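Local coordinates for beta-xylanase (Caldicellulosiruptor kristjanssonii, PDB 7NWN), which probably binds plant cell-wall polysaccharide through a family 9 carbohydrate-binding module belonging to a multimodular, hyperthermostable xylanase–glucuronoyl esterase, at residues A[46-51]-A[59-64]; A[80-85]-A[173-178]; A[92-97]-A[164-169]. All blocks are in the same frame, centred on the assembly; numbering follows the deposited sequence.

Interaction 1. Residues A[46-51]-A[59-64]; sequences NIPRIY and AKFKLM. With EDO (1,2-ethanediol), chain K.
N46 lies over the ring of F61, where an incoming loop joins an edge strand, 58-66, of the four-stranded sheet of a family 9 carbohydrate-binding module, a beta-sandwich. The methylene does the touching: CB of N46 stands 3.8 Å from the centroid of the F61 ring, close to the ring normal, a CH-pi contact offset toward the rim. F61 presents that face because its CG sits between the backbone N and the carbonyl carbon (chi1 70°). The ring is also stacked on F166, so the loop and the other sheet share one aromatic residue. At the ring's edge P48 brings CD to within 4.3 Å of F61 CD1, and the same CD rests on the carbonyl oxygen of A59.

Beneath these side chains runs a single antiparallel bridge, a hydrogen-bonded pair. N46 N donates to F61 O at 2.7 Å, nearly straight, and F61 N returns a bond to N46 O. The N46 amide, its plane turned 41° from the ring, adds a weak bond from ND2 to F61 O, so that one carbonyl receives two donors from one residue. I47 and K60 lie side by side, CD1 of I47 against CB of K60. Farther along, one of two bridging waters accepts from A59 N, donates to P48 O at 2.9 Å, and lies 2.6 Å from Y51 OH.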
loop_
_atom_site.group_PDB
_atom_site.type_symbol
_atom_site.label_atom_id
_atom_site.label_comp_id
_atom_site.label_asym_id
_atom_site.label_seq_id
_atom_site.Cartn_x
_atom_site.Cartn_y
_atom_site.Cartn_z
ATOM N N ASN A 46 -4.584 -6.847 6.956
ATOM C CA ASN A 46 -3.431 -7.681 6.672
ATOM C C ASN A 46 -2.331 -7.173 7.582
ATOM O O ASN A 46 -2.238 -5.962 7.762
ATOM C CB ASN A 46 -3.012 -7.517 5.215
ATOM C CG ASN A 46 -4.172 -7.839 4.285
ATOM O OD1 ASN A 46 -4.576 -8.997 4.156
ATOM N ND2 ASN A 46 -4.746 -6.817 3.675
ATOM N N ILE A 47 -1.618 -8.093 8.239
ATOM C CA ILE A 47 -0.615 -7.757 9.244
ATOM C C ILE A 47 0.745 -8.150 8.672
ATOM O O ILE A 47 1.068 -9.340 8.552
ATOM C CB ILE A 47 -0.840 -8.533 10.558
ATOM C CG1 ILE A 47 -2.284 -8.492 11.088
ATOM C CG2 ILE A 47 0.214 -8.129 11.583
ATOM C CD1 ILE A 47 -2.744 -7.166 11.642
ATOM N N PRO A 48 1.594 -7.189 8.273
ATOM C CA PRO A 48 2.927 -7.551 7.778
ATOM C C PRO A 48 3.741 -7.970 9.002
ATOM O O PRO A 48 3.715 -7.282 10.026
ATOM C CB PRO A 48 3.381 -6.255 7.116
ATOM C CG PRO A 48 2.702 -5.180 7.941
ATOM C CD PRO A 48 1.347 -5.741 8.296
ATOM N N ARG A 49 4.416 -9.119 8.902
ATOM C CA ARG A 49 5.124 -9.675 10.057
ATOM C C ARG A 49 6.627 -9.888 9.789
ATOM O O ARG A 49 7.296 -10.511 10.580
ATOM C CB ARG A 49 4.459 -11.004 10.426
ATOM C CG ARG A 49 3.128 -10.815 11.126
ATOM C CD ARG A 49 2.451 -12.161 11.160
ATOM N NE ARG A 49 1.032 -12.031 11.461
ATOM C CZ ARG A 49 0.515 -11.622 12.620
ATOM N NH1 ARG A 49 1.304 -11.273 13.626
ATOM N NH2 ARG A 49 -0.801 -11.567 12.757
ATOM N N ILE A 50 7.169 -9.387 8.682
ATOM C CA ILE A 50 8.587 -9.522 8.353
ATOM C C ILE A 50 9.305 -8.260 8.824
ATOM O O ILE A 50 9.285 -7.227 8.162
ATOM C CB ILE A 50 8.770 -9.781 6.836
ATOM C CG1 ILE A 50 7.993 -11.030 6.375
ATOM C CG2 ILE A 50 10.235 -9.751 6.393
ATOM C CD1 ILE A 50 7.977 -11.253 4.862
ATOM N N TYR A 51 9.950 -8.369 9.980
ATOM C CA TYR A 51 10.682 -7.275 10.578
ATOM C C TYR A 51 12.170 -7.465 10.280
ATOM O O TYR A 51 12.667 -8.557 10.470
ATOM C CB TYR A 51 10.470 -7.358 12.088
ATOM C CG TYR A 51 9.100 -6.907 12.508
ATOM C CD1 TYR A 51 8.010 -7.763 12.482
ATOM C CD2 TYR A 51 8.901 -5.615 12.965
ATOM C CE1 TYR A 51 6.750 -7.339 12.884
ATOM C CE2 TYR A 51 7.657 -5.178 13.375
ATOM C CZ TYR A 51 6.580 -6.035 13.315
ATOM O OH TYR A 51 5.378 -5.547 13.709
ATOM N N ALA A 59 2.240 -2.353 12.164
ATOM C CA ALA A 59 1.396 -1.776 11.141
ATOM C C ALA A 59 0.377 -2.806 10.688
ATOM O O ALA A 59 0.558 -4.002 10.905
ATOM C CB ALA A 59 2.229 -1.316 9.966
ATOM N N LYS A 60 -0.661 -2.301 10.012
ATOM C CA LYS A 60 -1.642 -3.135 9.351
ATOM C C LYS A 60 -2.115 -2.384 8.115
ATOM O O LYS A 60 -1.908 -1.173 7.989
ATOM C CB LYS A 60 -2.765 -3.455 10.339
ATOM C CG LYS A 60 -3.273 -2.262 11.153
ATOM C CD LYS A 60 -4.346 -2.629 12.186
ATOM C CE LYS A 60 -4.751 -1.544 13.177
ATOM N NZ LYS A 60 -5.757 -2.056 14.152
ATOM N N PHE A 61 -2.738 -3.107 7.191
ATOM C CA PHE A 61 -3.281 -2.420 6.028
ATOM C C PHE A 61 -4.435 -3.243 5.478
ATOM O O PHE A 61 -4.480 -4.459 5.700
ATOM C CB PHE A 61 -2.187 -2.148 4.988
ATOM C CG PHE A 61 -1.697 -3.395 4.299
ATOM C CD1 PHE A 61 -0.663 -4.153 4.843
ATOM C CD2 PHE A 61 -2.284 -3.818 3.105
ATOM C CE1 PHE A 61 -0.233 -5.320 4.214
ATOM C CE2 PHE A 61 -1.854 -4.981 2.465
ATOM C CZ PHE A 61 -0.833 -5.741 3.023
ATOM N N LYS A 62 -5.326 -2.537 4.759
ATOM C CA LYS A 62 -6.459 -3.128 4.065
ATOM C C LYS A 62 -6.352 -2.725 2.604
ATOM O O LYS A 62 -5.769 -1.679 2.309
ATOM C CB LYS A 62 -7.754 -2.593 4.661
ATOM C CG LYS A 62 -8.019 -3.115 6.073
ATOM C CD LYS A 62 -9.318 -2.607 6.690
ATOM C CE LYS A 62 -9.621 -3.314 8.007
ATOM N NZ LYS A 62 -10.937 -2.933 8.510
ATOM N N LEU A 63 -6.967 -3.530 1.738
ATOM C CA LEU A 63 -6.916 -3.315 0.310
ATOM C C LEU A 63 -8.343 -3.339 -0.183
ATOM O O LEU A 63 -9.171 -4.050 0.401
ATOM C CB LEU A 63 -6.124 -4.461 -0.363
ATOM C CG LEU A 63 -4.613 -4.483 -0.117
ATOM C CD1 LEU A 63 -3.922 -5.596 -0.944
ATOM C CD2 LEU A 63 -3.990 -3.129 -0.431
ATOM N N MET A 64 -8.584 -2.627 -1.291
ATOM C CA MET A 64 -9.897 -2.628 -1.927
ATOM C C MET A 64 -9.640 -2.265 -3.385
ATOM O O MET A 64 -8.630 -1.625 -3.674
ATOM C CB MET A 64 -10.803 -1.596 -1.238
ATOM C CG MET A 64 -12.301 -1.765 -1.503
ATOM S SD MET A 64 -13.336 -0.767 -0.381
ATOM C CE MET A 64 -12.960 -1.500 1.187
HETATM C C1 EDO K . -3.349 -11.538 6.229
HETATM O O1 EDO K . -3.140 -11.098 4.921
HETATM C C2 EDO K . -2.214 -11.135 7.092
HETATM O O2 EDO K . -2.738 -10.638 8.276
HETATM O O HOH W 1 -7.663 -6.232 3.087
HETATM O O HOH W 2 3.578 -5.034 11.925
#

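Interaction 2. Residues A[80-85]-A[173-178]; sequences VLNSAN and SSARRV. With CA (calcium ion), chain Q.
The carbonyl oxygen of A175 receives the ND2 group of N85 at 2.8 Å, the one hydrogen bond that crosses directly between these two surface loops. The donor lies in the carbonyl plane of A175, the acceptor close to the amide plane of N85, and the N-H...O angle is 157°. A chi1 of -159°, with CG opposite the main-chain N, places ND2 at the A175 carbonyl, while OD1 turns back to the backbone N of T87; both ends of the amide are thereby used and its rotation is fixed.

N82 OD1 accepts from A84 N at 2.9 Å, the donor standing above the carbonyl plane, and closes an Asx turn. That oxygen also lies 3.2 Å from A175 CA, and the turn brings A84 CB to 4.0 Å from A175 CB, methyl against methyl. At the other end V80 O binds a calcium ion at 2.2 Å. The metal joins V80 to A171, just before 173-178, and to D78 and D92 on either side of 80-85. Side-chain amides meeting main-chain groups, beside a calcium ion bound by V80, imply that these irregular loops are fixed more by directed polar bonds than by apolar burial.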
loop_
_atom_site.group_PDB
_atom_site.type_symbol
_atom_site.label_atom_id
_atom_site.label_comp_id
_atom_site.label_asym_id
_atom_site.label_seq_id
_atom_site.Cartn_x
_atom_site.Cartn_y
_atom_site.Cartn_z
ATOM N N VAL A 80 7.437 7.471 17.749
ATOM C CA VAL A 80 8.310 8.580 17.371
ATOM C C VAL A 80 8.279 8.752 15.854
ATOM O O VAL A 80 8.775 7.912 15.146
ATOM C CB VAL A 80 9.762 8.350 17.857
ATOM C CG1 VAL A 80 10.669 9.516 17.475
ATOM C CG2 VAL A 80 9.847 8.048 19.360
ATOM N N LEU A 81 7.768 9.872 15.346
ATOM C CA LEU A 81 7.759 10.105 13.911
ATOM C C LEU A 81 8.891 11.047 13.546
ATOM O O LEU A 81 9.034 12.121 14.118
ATOM C CB LEU A 81 6.414 10.683 13.463
ATOM C CG LEU A 81 5.214 9.799 13.829
ATOM C CD1 LEU A 81 3.920 10.426 13.313
ATOM C CD2 LEU A 81 5.416 8.374 13.289
ATOM N N ASN A 82 9.663 10.647 12.538
ATOM C CA ASN A 82 10.785 11.450 12.094
ATOM C C ASN A 82 10.856 11.438 10.561
ATOM O O ASN A 82 10.758 10.390 9.945
ATOM C CB ASN A 82 12.075 10.899 12.714
ATOM C CG ASN A 82 13.184 11.886 12.441
ATOM O OD1 ASN A 82 13.680 11.992 11.300
ATOM N ND2 ASN A 82 13.517 12.671 13.462
ATOM N N SER A 83 10.999 12.603 9.978
ATOM C CA SER A 83 11.178 12.758 8.553
ATOM C C SER A 83 12.242 13.830 8.303
ATOM O O SER A 83 12.201 14.463 7.248
ATOM C CB SER A 83 9.888 13.164 7.852
ATOM O OG SER A 83 9.241 14.264 8.484
ATOM N N ALA A 84 13.210 13.977 9.223
ATOM C CA ALA A 84 14.268 14.977 9.020
ATOM C C ALA A 84 15.320 14.556 7.965
ATOM O O ALA A 84 15.860 15.419 7.299
ATOM C CB ALA A 84 14.868 15.402 10.344
ATOM N N ASN A 85 15.555 13.247 7.728
ATOM C CA ASN A 85 16.522 12.789 6.720
ATOM C C ASN A 85 16.059 13.184 5.321
ATOM O O ASN A 85 14.884 13.047 5.027
ATOM C CB ASN A 85 16.707 11.266 6.784
ATOM C CG ASN A 85 18.008 10.772 6.171
ATOM O OD1 ASN A 85 18.283 10.990 4.988
ATOM N ND2 ASN A 85 18.808 10.094 6.972
ATOM N N SER A 173 14.607 9.018 16.383
ATOM C CA SER A 173 14.894 10.429 16.595
ATOM C C SER A 173 16.288 10.815 16.107
ATOM O O SER A 173 16.585 12.006 16.040
ATOM C CB SER A 173 14.691 10.844 18.026
ATOM O OG SER A 173 15.475 10.043 18.874
ATOM N N SER A 174 17.126 9.833 15.719
ATOM C CA SER A 174 18.374 10.170 15.020
ATOM C C SER A 174 18.141 10.518 13.545
ATOM O O SER A 174 19.097 10.792 12.832
ATOM C CB SER A 174 19.422 9.085 15.173
ATOM O OG SER A 174 19.115 7.955 14.349
ATOM N N ALA A 175 16.886 10.491 13.045
ATOM C CA ALA A 175 16.632 10.892 11.663
ATOM C C ALA A 175 17.238 9.911 10.640
ATOM O O ALA A 175 17.751 10.313 9.593
ATOM C CB ALA A 175 17.088 12.312 11.445
ATOM N N ARG A 176 17.182 8.616 10.957
ATOM C CA ARG A 176 17.642 7.526 10.102
ATOM C C ARG A 176 16.627 6.392 10.205
ATOM O O ARG A 176 16.089 6.146 11.278
ATOM C CB ARG A 176 18.909 6.890 10.704
ATOM C CG ARG A 176 20.224 7.498 10.235
ATOM C CD ARG A 176 20.958 8.424 11.173
ATOM N NE ARG A 176 21.110 7.768 12.466
ATOM C CZ ARG A 176 22.276 7.404 13.015
ATOM N NH1 ARG A 176 23.409 7.641 12.372
ATOM N NH2 ARG A 176 22.289 6.832 14.215
ATOM N N ARG A 177 16.509 5.577 9.155
ATOM C CA ARG A 177 15.730 4.350 9.273
ATOM C C ARG A 177 16.484 3.335 10.131
ATOM O O ARG A 177 17.662 3.113 9.904
ATOM C CB ARG A 177 15.413 3.778 7.881
ATOM C CG ARG A 177 14.636 2.465 7.959
ATOM C CD ARG A 177 14.096 2.090 6.575
ATOM N NE ARG A 177 15.162 1.346 5.925
ATOM C CZ ARG A 177 15.151 0.917 4.661
ATOM N NH1 ARG A 177 14.117 1.160 3.866
ATOM N NH2 ARG A 177 16.202 0.267 4.197
ATOM N N VAL A 178 15.786 2.710 11.082
ATOM C CA VAL A 178 16.346 1.701 11.948
ATOM C C VAL A 178 15.672 0.361 11.737
ATOM O O VAL A 178 16.161 -0.616 12.290
ATOM C CB VAL A 178 16.335 2.108 13.436
ATOM C CG1 VAL A 178 17.128 3.394 13.618
ATOM C CG2 VAL A 178 14.934 2.283 14.014
HETATM CA CA CA Q . 9.453 6.194 13.859
HETATM O O HOH W 3 10.424 5.099 15.996
#

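Interaction 3. Residues A[92-97]-A[164-169]; sequences DSVEIF and FEFQVN. With CA (calcium ion), chain Q.
Strands 93-97 and 164-169 run antiparallel, their axes 4.6 Å apart at closest approach and 164° between directions, with S93-N169, E95-Q167 and F97-E165 as hydrogen-bonded pairs. On the face carrying S93, E95 and N169, ND2 of N169 is held by two acceptors, both near its amide plane: S93 OG at 3.0 Å, itself also hydrogen-bonded to Q91 O, and E95 OE2 at 2.8 Å. The latter bond is nearly straight (172°) but meets OE2 from above the carboxylate plane. R116 forms a salt bridge with the same OE2, and H114 bonds OE1, so the buried carboxylate is probably stabilised as an anion. Q167 NE2 grips N169 OD1 at 2.8 Å. The F97 ring sets its edge against E165 O and Q167 CB. The opposite face is apolar: V94 CB meets F166 CE1 at 4.0 Å, and I96 CG2 meets F164 CE1 at 3.8 Å, with strand 143-151 packed over V94 and I96. Before the strand begins, OD1 and OD2 of D92 both bind one calcium ion, each at 2.6 Å, and OD2 also accepts from N82 N. An apolar face toward the second sheet, polar side chains plus F97 on the other: this is the pattern of a beta-sandwich.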
loop_
_atom_site.group_PDB
_atom_site.type_symbol
_atom_site.label_atom_id
_atom_site.label_comp_id
_atom_site.label_asym_id
_atom_site.label_seq_id
_atom_site.Cartn_x
_atom_site.Cartn_y
_atom_site.Cartn_z
ATOM N N ASP A 92 9.948 8.058 8.339
ATOM C CA ASP A 92 8.835 7.180 8.653
ATOM C C ASP A 92 7.818 7.288 7.501
ATOM O O ASP A 92 7.346 8.372 7.227
ATOM C CB ASP A 92 8.168 7.628 9.944
ATOM C CG ASP A 92 8.898 7.153 11.198
ATOM O OD1 ASP A 92 9.176 5.948 11.319
ATOM O OD2 ASP A 92 9.186 7.987 12.034
ATOM N N SER A 93 7.543 6.174 6.825
ATOM C CA SER A 93 6.901 6.205 5.522
ATOM C C SER A 93 6.379 4.802 5.242
ATOM O O SER A 93 6.778 3.846 5.918
ATOM C CB SER A 93 7.855 6.717 4.436
ATOM O OG SER A 93 9.012 5.925 4.384
ATOM N N VAL A 94 5.426 4.707 4.314
ATOM C CA VAL A 94 5.000 3.404 3.840
ATOM C C VAL A 94 5.304 3.321 2.334
ATOM O O VAL A 94 5.321 4.329 1.663
ATOM C CB VAL A 94 3.514 3.096 4.137
ATOM C CG1 VAL A 94 3.148 3.224 5.612
ATOM C CG2 VAL A 94 2.588 3.883 3.269
ATOM N N GLU A 95 5.555 2.113 1.817
ATOM C CA GLU A 95 5.830 1.955 0.390
ATOM C C GLU A 95 4.895 0.873 -0.144
ATOM O O GLU A 95 4.577 -0.094 0.563
ATOM C CB GLU A 95 7.249 1.429 0.207
ATOM C CG GLU A 95 8.315 2.407 0.697
ATOM C CD GLU A 95 9.744 2.016 0.430
ATOM O OE1 GLU A 95 9.977 0.990 -0.259
ATOM O OE2 GLU A 95 10.637 2.727 0.913
ATOM N N ILE A 96 4.442 1.097 -1.383
ATOM C CA ILE A 96 3.490 0.225 -2.060
ATOM C C ILE A 96 4.148 -0.139 -3.389
ATOM O O ILE A 96 4.610 0.742 -4.087
ATOM C CB ILE A 96 2.117 0.932 -2.255
ATOM C CG1 ILE A 96 1.480 1.210 -0.877
ATOM C CG2 ILE A 96 1.144 0.078 -3.098
ATOM C CD1 ILE A 96 0.491 2.364 -0.937
ATOM N N PHE A 97 4.174 -1.432 -3.684
ATOM C CA PHE A 97 4.736 -1.971 -4.911
ATOM C C PHE A 97 3.615 -2.692 -5.660
ATOM O O PHE A 97 2.844 -3.404 -5.021
ATOM C CB PHE A 97 5.788 -3.016 -4.525
ATOM C CG PHE A 97 6.903 -2.576 -3.585
ATOM C CD1 PHE A 97 6.676 -2.430 -2.220
ATOM C CD2 PHE A 97 8.191 -2.356 -4.074
ATOM C CE1 PHE A 97 7.716 -2.109 -1.353
ATOM C CE2 PHE A 97 9.247 -2.040 -3.216
ATOM C CZ PHE A 97 9.001 -1.917 -1.857
ATOM N N PHE A 164 2.034 -7.642 -5.625
ATOM C CA PHE A 164 1.903 -6.537 -4.689
ATOM C C PHE A 164 2.917 -6.741 -3.568
ATOM O O PHE A 164 3.065 -7.860 -3.083
ATOM C CB PHE A 164 0.460 -6.551 -4.154
ATOM C CG PHE A 164 0.169 -5.566 -3.057
ATOM C CD1 PHE A 164 -0.121 -4.244 -3.372
ATOM C CD2 PHE A 164 0.219 -5.956 -1.735
ATOM C CE1 PHE A 164 -0.350 -3.333 -2.354
ATOM C CE2 PHE A 164 0.023 -5.021 -0.721
ATOM C CZ PHE A 164 -0.290 -3.733 -1.042
ATOM N N GLU A 165 3.474 -5.637 -3.053
ATOM C CA GLU A 165 4.190 -5.643 -1.779
ATOM C C GLU A 165 3.808 -4.371 -0.994
ATOM O O GLU A 165 3.435 -3.369 -1.595
ATOM C CB GLU A 165 5.714 -5.781 -2.026
ATOM C CG GLU A 165 6.633 -5.663 -0.790
ATOM C CD GLU A 165 6.450 -6.667 0.341
ATOM O OE1 GLU A 165 5.284 -7.055 0.674
ATOM O OE2 GLU A 165 7.478 -7.084 0.930
ATOM N N PHE A 166 3.916 -4.464 0.339
ATOM C CA PHE A 166 3.728 -3.397 1.307
ATOM C C PHE A 166 4.949 -3.381 2.248
ATOM O O PHE A 166 5.353 -4.419 2.766
ATOM C CB PHE A 166 2.425 -3.631 2.084
ATOM C CG PHE A 166 2.130 -2.558 3.101
ATOM C CD1 PHE A 166 1.625 -1.318 2.723
ATOM C CD2 PHE A 166 2.436 -2.781 4.444
ATOM C CE1 PHE A 166 1.413 -0.332 3.678
ATOM C CE2 PHE A 166 2.227 -1.788 5.389
ATOM C CZ PHE A 166 1.719 -0.567 4.994
ATOM N N GLN A 167 5.489 -2.187 2.495
ATOM C CA GLN A 167 6.604 -1.985 3.415
ATOM C C GLN A 167 6.381 -0.728 4.282
ATOM O O GLN A 167 5.901 0.298 3.808
ATOM C CB GLN A 167 7.888 -1.760 2.610
ATOM C CG GLN A 167 9.143 -1.796 3.487
ATOM C CD GLN A 167 10.367 -1.752 2.596
ATOM O OE1 GLN A 167 10.614 -2.644 1.769
ATOM N NE2 GLN A 167 11.129 -0.688 2.746
ATOM N N VAL A 168 6.809 -0.820 5.554
ATOM C CA VAL A 168 6.903 0.346 6.410
ATOM C C VAL A 168 8.385 0.581 6.663
ATOM O O VAL A 168 9.079 -0.346 7.054
ATOM C CB VAL A 168 6.195 0.055 7.738
ATOM C CG1 VAL A 168 6.424 1.145 8.798
ATOM C CG2 VAL A 168 4.710 -0.221 7.512
ATOM N N ASN A 169 8.820 1.820 6.509
ATOM C CA ASN A 169 10.127 2.286 6.972
ATOM C C ASN A 169 9.940 2.964 8.333
ATOM O O ASN A 169 9.143 3.907 8.453
ATOM C CB ASN A 169 10.649 3.318 5.993
ATOM C CG ASN A 169 10.800 2.704 4.603
ATOM O OD1 ASN A 169 11.298 1.577 4.462
ATOM N ND2 ASN A 169 10.420 3.450 3.574
HETATM CA CA CA Q . 9.453 6.194 13.859
HETATM O O HOH W 3 10.424 5.099 15.996
#

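Overall arrangement
Buried interactions 1 and 3 meet in the middle of the sandwich, their centres about 10 Å apart, whereas interaction 2 lies on the surface, its centre about 21 Å from the chain centre. Interaction 1 brings a loop onto the edge of one sheet and interaction 3 pairs two strands of the other; the sheets interlock where F61 packs on F164 and F166, L63 on F164, and A59 on V168. Interactions 2 and 3 share a calcium ion and its water, and are further tied by R177 to N169 and by N82 to D92. Chemistry follows place: aromatic and aliphatic contacts between sheets, a polar network on the far face, metal coordination and side-chain amide hydrogen bonds in the loops.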